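Repressor protein C2 (Enterobacteria phage P22, PDB 2R1J) binds the OR and OL operators of the phage and so keeps lytic genes silent and the prophage dormant, this chain being its N-terminal, helix-turn-helix DNA-binding domain. Local coordinates at residues L24-V28 / A52-L57; M6-I10 / Y63-G67. All coordinates share one frame; numbering follows the deposited sequence.

In the fold
In this all-helical, five-helix domain of the Cro/C1 type, two helix contacts, the first apolar and the second centred on a buried arginine, meet in one hydrophobic core. Contact 1 sets helix 21-28, the first helix of the predicted helix-turn-helix motif, against helix 47-56; contact 2 closes the chain's ends by bringing helix 6-17 onto helix 61-66, and contact 1 is nested within the loop it closes. Their centres are about 14 Å apart, on opposite sides of the chain's centre. Leu53 links them most closely, its CD2 lying 3.6 Å from CD1 of Ile10 and 3.8 Å from CD1 of Leu64. Neither contact touches the operator: their nearest atoms are about 7 and 8 Å from the DNA.

Contact 1: residues L24-V28 / A52-L57; sequences LGKMV and ALSKAL
This is an apolar helix-helix contact between residues 24-28, the later part of helix 21-28 that opens the predicted helix-turn-helix motif, and the C-terminal part of helix 47-56 with Leu57 just beyond it. The two short axes approach to 9.3 Å and run at 122° to each other. Ala52 and Ala56, one turn apart, both direct their methyls at the partner helix. Val28 works between them. Its CG1 faces the Ala52 methyl, whereas CG2 lies 3.8 Å from CA of Leu53 and also meets CB of Ala56, so the two branches straddle the backbone of Leu53, one toward each alanine. One turn earlier, Leu24 divides its two methyls in a similar way. With CG opposite the backbone N (chi1 179°), the fork extends to the other helix, where CD1 sits 3.7 Å from Ala56 CB and 3.8 Å from Leu57 CD2. The other methyl, CD2, reaches Leu53 CD1 at 4.0 Å, and the side chain crosses those of both leucines at roughly right angles. Met27 closes the more exposed margin, its chain bending at chi3 (82°) to lay CE 3.9 Å from CB of Ala56 and beside that residue's carbonyl oxygen. Around this interface, Leu24 and Leu57 also touch helix 6-17 through Arg14 and Arg13, and Val28 and Leu53 share Trp38 of helix 32-39.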
loop_
_atom_site.group_PDB
_atom_site.type_symbol
_atom_site.label_atom_id
_atom_site.label_comp_id
_atom_site.label_asym_id
_atom_site.label_seq_id
_atom_site.Cartn_x
_atom_site.Cartn_y
_atom_site.Cartn_z
ATOM N N LEU C 24 7.458 2.328 -16.672
ATOM C CA LEU C 24 6.715 1.806 -15.523
ATOM C C LEU C 24 6.174 3.005 -14.714
ATOM O O LEU C 24 5.033 2.993 -14.253
ATOM C CB LEU C 24 7.626 0.941 -14.635
ATOM C CG LEU C 24 6.959 0.344 -13.377
ATOM C CD1 LEU C 24 5.760 -0.515 -13.749
ATOM C CD2 LEU C 24 7.979 -0.484 -12.627
ATOM N N GLY C 25 6.994 4.038 -14.563
ATOM C CA GLY C 25 6.554 5.220 -13.828
ATOM C C GLY C 25 5.284 5.810 -14.428
ATOM O O GLY C 25 4.338 6.174 -13.709
ATOM N N LYS C 26 5.238 5.883 -15.756
ATOM C CA LYS C 26 4.067 6.422 -16.440
ATOM C C LYS C 26 2.832 5.579 -16.141
ATOM O O LYS C 26 1.731 6.103 -15.945
ATOM C CB LYS C 26 4.312 6.455 -17.962
ATOM C CG LYS C 26 3.171 7.062 -18.764
ATOM C CD LYS C 26 3.056 8.553 -18.532
ATOM C CE LYS C 26 1.760 9.104 -19.132
ATOM N NZ LYS C 26 1.567 10.546 -18.790
ATOM N N MET C 27 3.013 4.263 -16.108
ATOM C CA MET C 27 1.927 3.339 -15.817
ATOM C C MET C 27 1.392 3.490 -14.383
ATOM O O MET C 27 0.189 3.388 -14.149
ATOM C CB MET C 27 2.402 1.901 -16.007
ATOM C CG MET C 27 2.688 1.476 -17.451
ATOM S SD MET C 27 3.439 -0.204 -17.446
ATOM C CE MET C 27 1.946 -1.178 -17.306
ATOM N N VAL C 28 2.303 3.718 -13.436
ATOM C CA VAL C 28 1.965 3.864 -12.006
ATOM C C VAL C 28 1.545 5.280 -11.622
ATOM O O VAL C 28 0.736 5.461 -10.707
ATOM C CB VAL C 28 3.186 3.446 -11.140
ATOM C CG1 VAL C 28 2.921 3.670 -9.643
ATOM C CG2 VAL C 28 3.516 1.985 -11.431
ATOM N N ALA C 52 -1.016 0.547 -7.333
ATOM C CA ALA C 52 -0.878 0.804 -8.771
ATOM C C ALA C 52 0.307 0.048 -9.367
ATOM O O ALA C 52 0.259 -0.404 -10.521
ATOM C CB ALA C 52 -0.742 2.324 -9.032
ATOM N N LEU C 53 1.372 -0.085 -8.581
ATOM C CA LEU C 53 2.566 -0.787 -9.002
ATOM C C LEU C 53 2.261 -2.287 -9.183
ATOM O O LEU C 53 2.671 -2.903 -10.179
ATOM C CB LEU C 53 3.666 -0.599 -7.952
ATOM C CG LEU C 53 4.983 -1.350 -8.170
ATOM C CD1 LEU C 53 5.681 -0.821 -9.429
ATOM C CD2 LEU C 53 5.891 -1.157 -6.940
ATOM N N SER C 54 1.532 -2.859 -8.237
ATOM C CA SER C 54 1.190 -4.278 -8.310
ATOM C C SER C 54 0.378 -4.546 -9.587
ATOM O O SER C 54 0.567 -5.572 -10.239
ATOM C CB SER C 54 0.401 -4.702 -7.070
ATOM O OG SER C 54 -0.867 -4.080 -7.021
ATOM N N LYS C 55 -0.517 -3.635 -9.946
ATOM C CA LYS C 55 -1.312 -3.827 -11.163
ATOM C C LYS C 55 -0.419 -3.721 -12.405
ATOM O O LYS C 55 -0.485 -4.573 -13.302
ATOM C CB LYS C 55 -2.447 -2.810 -11.227
ATOM C CG LYS C 55 -3.500 -3.080 -10.190
ATOM C CD LYS C 55 -4.556 -2.016 -10.159
ATOM C CE LYS C 55 -5.580 -2.362 -9.092
ATOM N NZ LYS C 55 -4.921 -2.636 -7.767
ATOM N N ALA C 56 0.428 -2.702 -12.459
ATOM C CA ALA C 56 1.332 -2.530 -13.602
ATOM C C ALA C 56 2.263 -3.724 -13.792
ATOM O O ALA C 56 2.580 -4.093 -14.928
ATOM C CB ALA C 56 2.162 -1.244 -13.437
ATOM N N LEU C 57 2.695 -4.338 -12.693
ATOM C CA LEU C 57 3.601 -5.484 -12.765
ATOM C C LEU C 57 2.870 -6.821 -12.793
ATOM O O LEU C 57 3.500 -7.863 -12.771
ATOM C CB LEU C 57 4.587 -5.471 -11.597
ATOM C CG LEU C 57 5.525 -4.262 -11.516
ATOM C CD1 LEU C 57 6.437 -4.394 -10.283
ATOM C CD2 LEU C 57 6.362 -4.171 -12.789
#

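Contact 2: residues M6-I10 / Y63-G67; sequences MGERI and YLLKG
Met6, at the start of helix 6-17, lies against the backbone of Leu64 and the side chain of Leu65, and so begins a contact that ties the domain's first helix to its last. Its CG approaches Leu64 O at 3.1 Å; the extended chain carries SD to 3.8 Å from Leu65 CD2, and the bend at chi3 (44°) sets CE beside the same methyl, the two side chains pointing the same way. Arg9 supplies the polar centre. Its NE and NH2 grip one atom, Leu64 O, side-on at 2.9 and 3.0 Å respectively, and the oxygen lies almost in the guanidinium plane. Both nitrogens stand above the same face of the Leu64 carbonyl plane. A weak bond from NH2 to Leu65 O adds to the hold and NH1 bonds to Gln4 O, so carbonyls near the C-terminal end of helix 61-66, together with one just before helix 6-17, hold the cation and fix its rotation. The peptide joining Lys66 to Gly67 lies over one guanidinium face. Further back along the side chain, Arg9 CD makes a CH-pi contact over the Tyr63 ring, 4.0 Å from its centroid. Ile10 finishes the segment: CG1 meets Leu64 CD2 at 4.0 Å, the side chains crossing near a right angle. Leu64 and Leu65 also touch Leu50 of helix 47-56, Ile10 reaches Trp38 of helix 32-39, and Leu65 packs on Leu51 of the second subunit.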
loop_
_atom_site.group_PDB
_atom_site.type_symbol
_atom_site.label_atom_id
_atom_site.label_comp_id
_atom_site.label_asym_id
_atom_site.label_seq_id
_atom_site.Cartn_x
_atom_site.Cartn_y
_atom_site.Cartn_z
ATOM N N MET C 6 12.062 -6.108 -1.353
ATOM C CA MET C 6 10.966 -5.825 -2.277
ATOM C C MET C 6 11.511 -5.196 -3.557
ATOM O O MET C 6 11.063 -5.534 -4.649
ATOM C CB MET C 6 9.933 -4.869 -1.636
ATOM C CG MET C 6 8.895 -4.335 -2.638
ATOM S SD MET C 6 7.471 -3.483 -1.862
ATOM C CE MET C 6 8.336 -2.550 -0.696
ATOM N N GLY C 7 12.472 -4.285 -3.419
ATOM C CA GLY C 7 13.041 -3.600 -4.572
ATOM C C GLY C 7 13.567 -4.551 -5.635
ATOM O O GLY C 7 13.494 -4.261 -6.836
ATOM N N GLU C 8 14.098 -5.686 -5.183
ATOM C CA GLU C 8 14.642 -6.690 -6.092
ATOM C C GLU C 8 13.517 -7.364 -6.859
ATOM O O GLU C 8 13.662 -7.663 -8.053
ATOM C CB GLU C 8 15.470 -7.711 -5.292
ATOM C CG GLU C 8 16.842 -7.162 -4.885
ATOM C CD GLU C 8 17.562 -8.008 -3.827
ATOM O OE1 GLU C 8 18.802 -7.912 -3.746
ATOM O OE2 GLU C 8 16.896 -8.746 -3.068
ATOM N N ARG C 9 12.396 -7.607 -6.186
ATOM C CA ARG C 9 11.249 -8.221 -6.834
ATOM C C ARG C 9 10.624 -7.256 -7.833
ATOM O O ARG C 9 10.081 -7.666 -8.860
ATOM C CB ARG C 9 10.219 -8.650 -5.794
ATOM C CG ARG C 9 10.675 -9.864 -4.994
ATOM C CD ARG C 9 9.594 -10.379 -4.052
ATOM N NE ARG C 9 9.442 -9.543 -2.861
ATOM C CZ ARG C 9 10.222 -9.607 -1.785
ATOM N NH1 ARG C 9 11.235 -10.475 -1.728
ATOM N NH2 ARG C 9 9.983 -8.805 -0.748
ATOM N N ILE C 10 10.707 -5.967 -7.528
ATOM C CA ILE C 10 10.168 -4.955 -8.419
ATOM C C ILE C 10 10.987 -4.908 -9.707
ATOM O O ILE C 10 10.416 -4.946 -10.807
ATOM C CB ILE C 10 10.183 -3.555 -7.734
ATOM C CG1 ILE C 10 9.128 -3.530 -6.615
ATOM C CG2 ILE C 10 9.859 -2.466 -8.729
ATOM C CD1 ILE C 10 9.112 -2.205 -5.834
ATOM N N TYR C 63 3.009 -10.090 -2.817
ATOM C CA TYR C 63 4.199 -10.679 -3.409
ATOM C C TYR C 63 5.344 -9.676 -3.396
ATOM O O TYR C 63 6.468 -10.013 -3.046
ATOM C CB TYR C 63 3.934 -11.149 -4.850
ATOM C CG TYR C 63 5.213 -11.488 -5.585
ATOM C CD1 TYR C 63 5.969 -12.622 -5.244
ATOM C CD2 TYR C 63 5.718 -10.634 -6.555
ATOM C CE1 TYR C 63 7.207 -12.880 -5.859
ATOM C CE2 TYR C 63 6.944 -10.878 -7.168
ATOM C CZ TYR C 63 7.683 -12.001 -6.816
ATOM O OH TYR C 63 8.904 -12.224 -7.411
ATOM N N LEU C 64 5.074 -8.435 -3.793
ATOM C CA LEU C 64 6.130 -7.432 -3.787
ATOM C C LEU C 64 6.662 -7.196 -2.377
ATOM O O LEU C 64 7.865 -7.182 -2.157
ATOM C CB LEU C 64 5.625 -6.095 -4.367
ATOM C CG LEU C 64 5.283 -6.133 -5.862
ATOM C CD1 LEU C 64 4.756 -4.774 -6.324
ATOM C CD2 LEU C 64 6.527 -6.518 -6.641
ATOM N N LEU C 65 5.758 -7.030 -1.424
ATOM C CA LEU C 65 6.158 -6.757 -0.041
ATOM C C LEU C 65 6.936 -7.856 0.679
ATOM O O LEU C 65 7.961 -7.585 1.304
ATOM C CB LEU C 65 4.929 -6.422 0.798
ATOM C CG LEU C 65 4.316 -5.021 0.673
ATOM C CD1 LEU C 65 2.979 -4.971 1.443
ATOM C CD2 LEU C 65 5.303 -3.984 1.238
ATOM N N LYS C 66 6.454 -9.089 0.598
ATOM C CA LYS C 66 7.110 -10.177 1.317
ATOM C C LYS C 66 7.536 -11.366 0.462
ATOM O O LYS C 66 8.277 -12.237 0.931
ATOM C CB LYS C 66 6.189 -10.654 2.442
ATOM C CG LYS C 66 5.774 -9.523 3.384
ATOM C CD LYS C 66 4.724 -9.983 4.390
ATOM C CE LYS C 66 4.154 -8.807 5.179
ATOM N NZ LYS C 66 5.194 -8.061 5.948
ATOM N N GLY C 67 7.072 -11.396 -0.782
ATOM C CA GLY C 67 7.415 -12.481 -1.683
ATOM C C GLY C 67 6.693 -13.778 -1.388
ATOM O O GLY C 67 5.489 -13.797 -1.125
#